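Long-range contacts in lactococcal phage P2 ORF15 (Lactococcus phage p2, PDB 2WZP), which is, as a distal tail (Dit) protein, probably a structural subunit of the baseplate hub, joining the end of the tail tube to the host-binding proteins: residues R31-I35 against V46-N51; L93-G97 against G150-E154. All blocks are in the same frame, centred on the assembly; numbering follows the deposited sequence.

Contact 1: R31-I35 against V46-N51; sequences RQYKI and VWDVTN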
ATOM      1  N   ARG M  31       4.557  13.294  33.056  1.00 50.25           N
ATOM      2  CA  ARG M  31       5.270  14.380  32.423  1.00 46.58           C
ATOM      3  C   ARG M  31       4.328  15.591  32.228  1.00 47.72           C
ATOM      4  O   ARG M  31       3.135  15.402  31.998  1.00 48.85           O
ATOM      5  CB  ARG M  31       5.798  13.790  31.102  1.00 42.58           C
ATOM      6  CG  ARG M  31       6.366  14.702  30.066  1.00 46.19           C
ATOM      7  CD  ARG M  31       5.280  15.401  29.269  1.00 56.47           C
ATOM      8  NE  ARG M  31       4.487  14.546  28.382  1.00 56.49           N
ATOM      9  CZ  ARG M  31       3.155  14.548  28.313  1.00 70.01           C
ATOM     10  NH1 ARG M  31       2.437  15.270  29.164  1.00 56.56           N
ATOM     11  NH2 ARG M  31       2.533  13.807  27.407  1.00 58.97           N
ATOM     12  N   GLN M  32       4.862  16.828  32.326  1.00 40.55           N
ATOM     13  CA  GLN M  32       4.106  18.079  32.177  1.00 38.02           C
ATOM     14  C   GLN M  32       4.793  18.979  31.177  1.00 38.13           C
ATOM     15  O   GLN M  32       6.006  19.174  31.264  1.00 37.57           O
ATOM     16  CB  GLN M  32       4.001  18.847  33.523  1.00 39.18           C
ATOM     17  CG  GLN M  32       3.406  18.084  34.711  1.00 45.22           C
ATOM     18  CD  GLN M  32       1.911  17.968  34.612  1.00 59.91           C
ATOM     19  OE1 GLN M  32       1.183  18.914  34.879  1.00 58.24           O
ATOM     20  NE2 GLN M  32       1.420  16.808  34.216  1.00 51.39           N
ATOM     21  N   TYR M  33       4.012  19.567  30.258  1.00 32.19           N
ATOM     22  CA  TYR M  33       4.498  20.525  29.271  1.00 30.57           C
ATOM     23  C   TYR M  33       3.768  21.833  29.473  1.00 32.91           C
ATOM     24  O   TYR M  33       2.572  21.831  29.746  1.00 32.82           O
ATOM     25  CB  TYR M  33       4.252  20.055  27.825  1.00 31.65           C
ATOM     26  CG  TYR M  33       5.141  18.936  27.335  1.00 33.22           C
ATOM     27  CD1 TYR M  33       6.530  19.053  27.372  1.00 34.63           C
ATOM     28  CD2 TYR M  33       4.600  17.818  26.711  1.00 34.00           C
ATOM     29  CE1 TYR M  33       7.352  18.038  26.887  1.00 34.13           C
ATOM     30  CE2 TYR M  33       5.416  16.812  26.189  1.00 34.65           C
ATOM     31  CZ  TYR M  33       6.789  16.913  26.306  1.00 38.33           C
ATOM     32  OH  TYR M  33       7.587  15.926  25.785  1.00 34.34           O
ATOM     33  N   LYS M  34       4.464  22.955  29.305  1.00 28.44           N
ATOM     34  CA  LYS M  34       3.839  24.278  29.409  1.00 27.61           C
ATOM     35  C   LYS M  34       4.468  25.185  28.376  1.00 32.93           C
ATOM     36  O   LYS M  34       5.652  25.039  28.093  1.00 33.96           O
ATOM     37  CB  LYS M  34       4.042  24.886  30.815  1.00 28.26           C
ATOM     38  CG  LYS M  34       3.234  24.218  31.892  1.00 30.53           C
ATOM     39  CD  LYS M  34       3.588  24.748  33.248  1.00 41.56           C
ATOM     40  CE  LYS M  34       2.692  24.195  34.335  1.00 40.94           C
ATOM     41  NZ  LYS M  34       2.874  22.736  34.507  1.00 45.49           N
ATOM     42  N   ILE M  35       3.698  26.112  27.816  1.00 29.49           N
ATOM     43  CA  ILE M  35       4.213  27.102  26.876  1.00 29.62           C
ATOM     44  C   ILE M  35       4.220  28.441  27.621  1.00 35.90           C
ATOM     45  O   ILE M  35       3.181  28.854  28.125  1.00 36.02           O
ATOM     46  CB  ILE M  35       3.400  27.126  25.548  1.00 32.39           C
ATOM     47  CG1 ILE M  35       3.726  25.894  24.652  1.00 32.30           C
ATOM     48  CG2 ILE M  35       3.549  28.455  24.767  1.00 32.76           C
ATOM     49  CD1 ILE M  35       5.192  25.769  24.068  1.00 30.65           C
ATOM     50  N   VAL M  46       1.151  31.628  30.708  1.00 25.46           N
ATOM     51  CA  VAL M  46       1.440  30.199  30.711  1.00 24.71           C
ATOM     52  C   VAL M  46       0.260  29.405  30.227  1.00 33.48           C
ATOM     53  O   VAL M  46      -0.833  29.494  30.787  1.00 37.21           O
ATOM     54  CB  VAL M  46       1.943  29.682  32.093  1.00 27.53           C
ATOM     55  CG1 VAL M  46       2.463  28.247  31.989  1.00 27.22           C
ATOM     56  CG2 VAL M  46       3.015  30.600  32.688  1.00 26.51           C
ATOM     57  N   TRP M  47       0.488  28.591  29.205  1.00 30.21           N
ATOM     58  CA  TRP M  47      -0.521  27.706  28.672  1.00 29.28           C
ATOM     59  C   TRP M  47      -0.167  26.348  29.186  1.00 33.35           C
ATOM     60  O   TRP M  47       0.932  25.898  28.900  1.00 33.26           O
ATOM     61  CB  TRP M  47      -0.457  27.712  27.147  1.00 27.97           C
ATOM     62  CG  TRP M  47      -1.051  28.939  26.537  1.00 28.75           C
ATOM     63  CD1 TRP M  47      -0.421  30.124  26.297  1.00 31.44           C
ATOM     64  CD2 TRP M  47      -2.415  29.112  26.122  1.00 28.43           C
ATOM     65  NE1 TRP M  47      -1.298  31.016  25.732  1.00 31.00           N
ATOM     66  CE2 TRP M  47      -2.530  30.423  25.610  1.00 32.46           C
ATOM     67  CE3 TRP M  47      -3.548  28.272  26.104  1.00 29.32           C
ATOM     68  CZ2 TRP M  47      -3.736  30.922  25.089  1.00 31.69           C
ATOM     69  CZ3 TRP M  47      -4.742  28.764  25.588  1.00 30.82           C
ATOM     70  CH2 TRP M  47      -4.828  30.070  25.079  1.00 31.60           C
ATOM     71  N   ASP M  48      -1.045  25.703  29.987  1.00 31.15           N
ATOM     72  CA  ASP M  48      -0.773  24.335  30.457  1.00 30.85           C
ATOM     73  C   ASP M  48      -1.130  23.387  29.302  1.00 33.49           C
ATOM     74  O   ASP M  48      -2.310  23.065  29.115  1.00 33.48           O
ATOM     75  CB  ASP M  48      -1.576  23.970  31.720  1.00 32.11           C
ATOM     76  CG  ASP M  48      -1.200  22.629  32.342  1.00 39.86           C
ATOM     77  OD1 ASP M  48      -1.421  22.454  33.555  1.00 42.08           O
ATOM     78  OD2 ASP M  48      -0.663  21.770  31.624  1.00 43.83           O
ATOM     79  N   VAL M  49      -0.121  22.934  28.543  1.00 26.97           N
ATOM     80  CA  VAL M  49      -0.388  22.057  27.400  1.00 25.59           C
ATOM     81  C   VAL M  49      -0.451  20.549  27.722  1.00 29.35           C
ATOM     82  O   VAL M  49      -0.306  19.690  26.853  1.00 28.75           O
ATOM     83  CB  VAL M  49       0.358  22.459  26.095  1.00 27.84           C
ATOM     84  CG1 VAL M  49      -0.005  23.901  25.694  1.00 26.91           C
ATOM     85  CG2 VAL M  49       1.865  22.282  26.231  1.00 26.96           C
ATOM     86  N   THR M  50      -0.732  20.248  28.988  1.00 27.80           N
ATOM     87  CA  THR M  50      -0.888  18.887  29.491  1.00 28.52           C
ATOM     88  C   THR M  50      -2.295  18.741  30.079  1.00 34.86           C
ATOM     89  O   THR M  50      -2.966  17.748  29.811  1.00 36.11           O
ATOM     90  CB  THR M  50       0.248  18.548  30.482  1.00 30.94           C
ATOM     91  OG1 THR M  50       1.488  18.671  29.798  1.00 30.34           O
ATOM     92  CG2 THR M  50       0.156  17.147  31.014  1.00 25.28           C
ATOM     93  N   ASN M  51      -2.753  19.762  30.824  1.00 31.39           N
ATOM     94  CA  ASN M  51      -4.036  19.760  31.523  1.00 30.82           C
ATOM     95  C   ASN M  51      -5.037  20.846  31.123  1.00 35.84           C
ATOM     96  O   ASN M  51      -6.175  20.806  31.595  1.00 37.19           O
ATOM     97  CB  ASN M  51      -3.793  19.814  33.031  1.00 27.02           C
ATOM     98  CG  ASN M  51      -2.793  18.799  33.514  1.00 43.02           C
ATOM     99  OD1 ASN M  51      -2.982  17.580  33.392  1.00 39.33           O
ATOM    100  ND2 ASN M  51      -1.681  19.294  34.026  1.00 30.93           N
TER
HETATM  101  O   HOH W   1       1.685  21.176  32.491  1.00 42.34           O
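Arg31 meets Thr50 at the edge of its guanidinium, where NH1 lies 3.5 Å from the methyl CG2. Bends at chi2 and chi3 set Arg31 CD over one face of the Tyr33 ring, and Tyr33 CD2 in turn lies over one guanidinium face, toward its rim; NH2 makes a salt bridge to Glu144 of a second subunit, which also bonds Tyr33 OH. Gln32 crosses Asn51 at about a right angle, and its OE1 accepts from Asn51 ND2 at 3.0 Å in a bent bond (135° at the hydrogen) between nearly coplanar amides. The same ND2 donates to Asp48 OD1, so two acceptors fix the turn of the Asn51 amide. At Tyr33 the partner of the backbone N is a side chain: Thr50 OG1, 2.7 Å away, set beside its own backbone N (chi1 -60°). Val49 N gives Tyr33 O a weak bond, and a water within hydrogen-bonding distance of that oxygen links it to Lys34 NZ (2.8 Å from the water) and Asp48 OD2. OD2 also accepts from Thr50 N, closing an Asx turn, and from Asn51 N, making an Asx motif. Ile35 N and O bond Trp47 O and N at 3.0 and 2.9 Å, a regular antiparallel pair. Strand 46-48 is outermost in the sheet, strand 32-36 pairs onward with strand 120-125, Ile35 and Val49 pack on Phe56, and Trp47 meets helix 100-115 edge-to-face at Phe110 and through NE1 at Asp113.

Contact 2: L93-G97 against G150-E154; sequences LETFG and GTFSE
Thr95 carries OG1 between its own backbone N and carbonyl carbon (chi1 77°), which aims the hydroxyl across the strands at Phe152 N, 2.8 Å away in a nearly straight bond (168°). Phe152 has its ring beside its own backbone N (chi1 -75°), and the two side chains run side by side, pointing the same way. OG1 therefore also sits at the edge of the ring, near its plane, while the Thr95 methyl rests against Phe152 CB. A second bond, to Asn103 OD1, holds the hydroxyl from the helix side. In return Thr95 N donates to Phe152 O at 2.9 Å, tilted from the carbonyl plane. One residue further out, Thr151 puts CB and CG2 against Thr95 O, with CG2 3.4 Å from that oxygen, and CG2 also comes within 3.7 Å of Gly97 O.

Further back along strand 89-95 the pairing is regular. Leu93 N reaches Glu154 O at 2.8 Å from above the carbonyl plane, whereas Glu154 N meets Leu93 O at 2.7 Å in the plane of the Leu93 carbonyl. At the next, non-hydrogen-bonded pair, on the other face, Glu94 CG lies 3.7 Å from Ser153 OG. The Glu154 carboxylate is hydrogen-bonded to Thr141 OG1 and Thr143 N. Leu93 packs on Phe110, and Phe152 and Glu154 on Met107, so this face lies against helix 100-115. This is the end of an antiparallel ladder in the sheet of the N-terminal domain, where the Thr95 hydroxyl, not its carbonyl, accepts from Phe152 N, while on its other edge strand 89-95 pairs with strand 54-57.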
ATOM      1  N   LEU M  93      -1.755  19.056  18.216  1.00 31.14           N
ATOM      2  CA  LEU M  93      -2.367  20.151  18.969  1.00 30.52           C
ATOM      3  C   LEU M  93      -3.869  19.894  18.972  1.00 36.70           C
ATOM      4  O   LEU M  93      -4.503  19.789  17.917  1.00 37.59           O
ATOM      5  CB  LEU M  93      -1.960  21.517  18.341  1.00 30.09           C
ATOM      6  CG  LEU M  93      -2.685  22.827  18.725  1.00 34.46           C
ATOM      7  CD1 LEU M  93      -2.189  23.351  20.027  1.00 35.64           C
ATOM      8  CD2 LEU M  93      -2.354  23.908  17.752  1.00 34.95           C
ATOM      9  N   GLU M  94      -4.398  19.659  20.160  1.00 32.67           N
ATOM     10  CA  GLU M  94      -5.796  19.346  20.373  1.00 31.65           C
ATOM     11  C   GLU M  94      -6.449  20.365  21.305  1.00 33.39           C
ATOM     12  O   GLU M  94      -5.806  20.817  22.274  1.00 32.85           O
ATOM     13  CB  GLU M  94      -5.913  17.929  20.928  1.00 33.28           C
ATOM     14  CG  GLU M  94      -5.958  16.873  19.832  1.00 49.25           C
ATOM     15  CD  GLU M  94      -6.290  15.459  20.273  1.00 91.47           C
ATOM     16  OE1 GLU M  94      -7.018  15.287  21.279  1.00 93.96           O
ATOM     17  OE2 GLU M  94      -5.841  14.515  19.583  1.00 98.96           O
ATOM     18  N   THR M  95      -7.708  20.760  20.992  1.00 28.07           N
ATOM     19  CA  THR M  95      -8.471  21.717  21.828  1.00 27.43           C
ATOM     20  C   THR M  95      -9.630  21.051  22.562  1.00 32.67           C
ATOM     21  O   THR M  95     -10.149  20.028  22.104  1.00 32.36           O
ATOM     22  CB  THR M  95      -8.831  23.022  21.122  1.00 30.58           C
ATOM     23  OG1 THR M  95      -9.925  22.820  20.220  1.00 30.16           O
ATOM     24  CG2 THR M  95      -7.623  23.691  20.436  1.00 25.50           C
ATOM     25  N   PHE M  96      -9.977  21.583  23.752  1.00 30.46           N
ATOM     26  CA  PHE M  96     -11.005  21.019  24.635  1.00 29.62           C
ATOM     27  C   PHE M  96     -12.065  22.052  25.065  1.00 34.70           C
ATOM     28  O   PHE M  96     -12.552  22.019  26.194  1.00 35.27           O
ATOM     29  CB  PHE M  96     -10.352  20.246  25.812  1.00 30.65           C
ATOM     30  CG  PHE M  96      -9.378  19.181  25.344  1.00 32.16           C
ATOM     31  CD1 PHE M  96      -9.768  17.847  25.241  1.00 34.98           C
ATOM     32  CD2 PHE M  96      -8.078  19.513  24.974  1.00 32.59           C
ATOM     33  CE1 PHE M  96      -8.874  16.867  24.764  1.00 34.71           C
ATOM     34  CE2 PHE M  96      -7.204  18.540  24.467  1.00 34.76           C
ATOM     35  CZ  PHE M  96      -7.599  17.219  24.381  1.00 32.63           C
ATOM     36  N   GLY M  97     -12.419  22.945  24.148  1.00 31.88           N
ATOM     37  CA  GLY M  97     -13.481  23.922  24.364  1.00 32.48           C
ATOM     38  C   GLY M  97     -14.826  23.227  24.318  1.00 37.09           C
ATOM     39  O   GLY M  97     -14.967  22.187  23.664  1.00 36.27           O
ATOM     40  N   GLY M 150     -16.877  21.174  18.227  1.00 41.42           N
ATOM     41  CA  GLY M 150     -15.952  21.865  17.338  1.00 39.72           C
ATOM     42  C   GLY M 150     -14.510  21.924  17.808  1.00 41.29           C
ATOM     43  O   GLY M 150     -13.801  22.885  17.518  1.00 40.78           O
ATOM     44  N   THR M 151     -14.056  20.889  18.510  1.00 36.16           N
ATOM     45  CA  THR M 151     -12.695  20.773  19.008  1.00 35.04           C
ATOM     46  C   THR M 151     -11.698  20.616  17.854  1.00 37.79           C
ATOM     47  O   THR M 151     -12.006  19.995  16.833  1.00 36.35           O
ATOM     48  CB  THR M 151     -12.593  19.614  19.989  1.00 38.69           C
ATOM     49  OG1 THR M 151     -13.013  18.418  19.333  1.00 39.33           O
ATOM     50  CG2 THR M 151     -13.403  19.847  21.249  1.00 34.29           C
ATOM     51  N   PHE M 152     -10.499  21.170  18.033  1.00 33.84           N
ATOM     52  CA  PHE M 152      -9.468  21.099  17.017  1.00 33.37           C
ATOM     53  C   PHE M 152      -8.514  19.944  17.246  1.00 35.64           C
ATOM     54  O   PHE M 152      -8.299  19.537  18.383  1.00 35.88           O
ATOM     55  CB  PHE M 152      -8.716  22.434  16.940  1.00 35.23           C
ATOM     56  CG  PHE M 152      -9.496  23.531  16.248  1.00 36.50           C
ATOM     57  CD1 PHE M 152      -9.384  23.727  14.875  1.00 39.94           C
ATOM     58  CD2 PHE M 152     -10.330  24.378  16.972  1.00 37.58           C
ATOM     59  CE1 PHE M 152     -10.071  24.771  14.246  1.00 41.08           C
ATOM     60  CE2 PHE M 152     -11.044  25.398  16.336  1.00 40.51           C
ATOM     61  CZ  PHE M 152     -10.925  25.579  14.977  1.00 39.41           C
ATOM     62  N   SER M 153      -8.011  19.373  16.147  1.00 31.28           N
ATOM     63  CA  SER M 153      -6.993  18.322  16.082  1.00 31.19           C
ATOM     64  C   SER M 153      -6.070  18.748  14.932  1.00 34.92           C
ATOM     65  O   SER M 153      -6.400  18.547  13.750  1.00 35.98           O
ATOM     66  CB  SER M 153      -7.602  16.941  15.844  1.00 33.61           C
ATOM     67  OG  SER M 153      -6.677  15.954  16.284  1.00 45.39           O
ATOM     68  N   GLU M 154      -4.985  19.460  15.281  1.00 29.41           N
ATOM     69  CA  GLU M 154      -4.041  20.043  14.325  1.00 28.48           C
ATOM     70  C   GLU M 154      -2.594  19.598  14.571  1.00 33.53           C
ATOM     71  O   GLU M 154      -2.338  18.775  15.462  1.00 34.88           O
ATOM     72  CB  GLU M 154      -4.152  21.594  14.369  1.00 29.32           C
ATOM     73  CG  GLU M 154      -5.533  22.177  14.084  1.00 33.33           C
ATOM     74  CD  GLU M 154      -6.267  21.784  12.802  1.00 43.59           C
ATOM     75  OE1 GLU M 154      -7.511  21.914  12.784  1.00 38.55           O
ATOM     76  OE2 GLU M 154      -5.622  21.337  11.828  1.00 29.73           O
TER
HETATM   77  O   HOH W   2      -9.733  17.260  20.336  1.00 46.38           O

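The two contacts belong to one seven-stranded antiparallel sheet of the N-terminal family region and follow each other along the chain, contact 1 closing before contact 2 opens. Their centres are 15 Å apart and their nearest atoms about 6 Å, without touching. Strands 120-125 and 130-140 separate them within the sheet order, yet its two ends come together, since Val49 of contact 1 bonds Phe56 of strand 54-57, the neighbour of strand 89-95. Helix 100-115 serves both, with Phe110 packing on Trp47, Val49 and Leu93. Contact 1 also reaches a second subunit, consistent with a ring-forming protein, whereas contact 2 touches no other protein chain of the assembly.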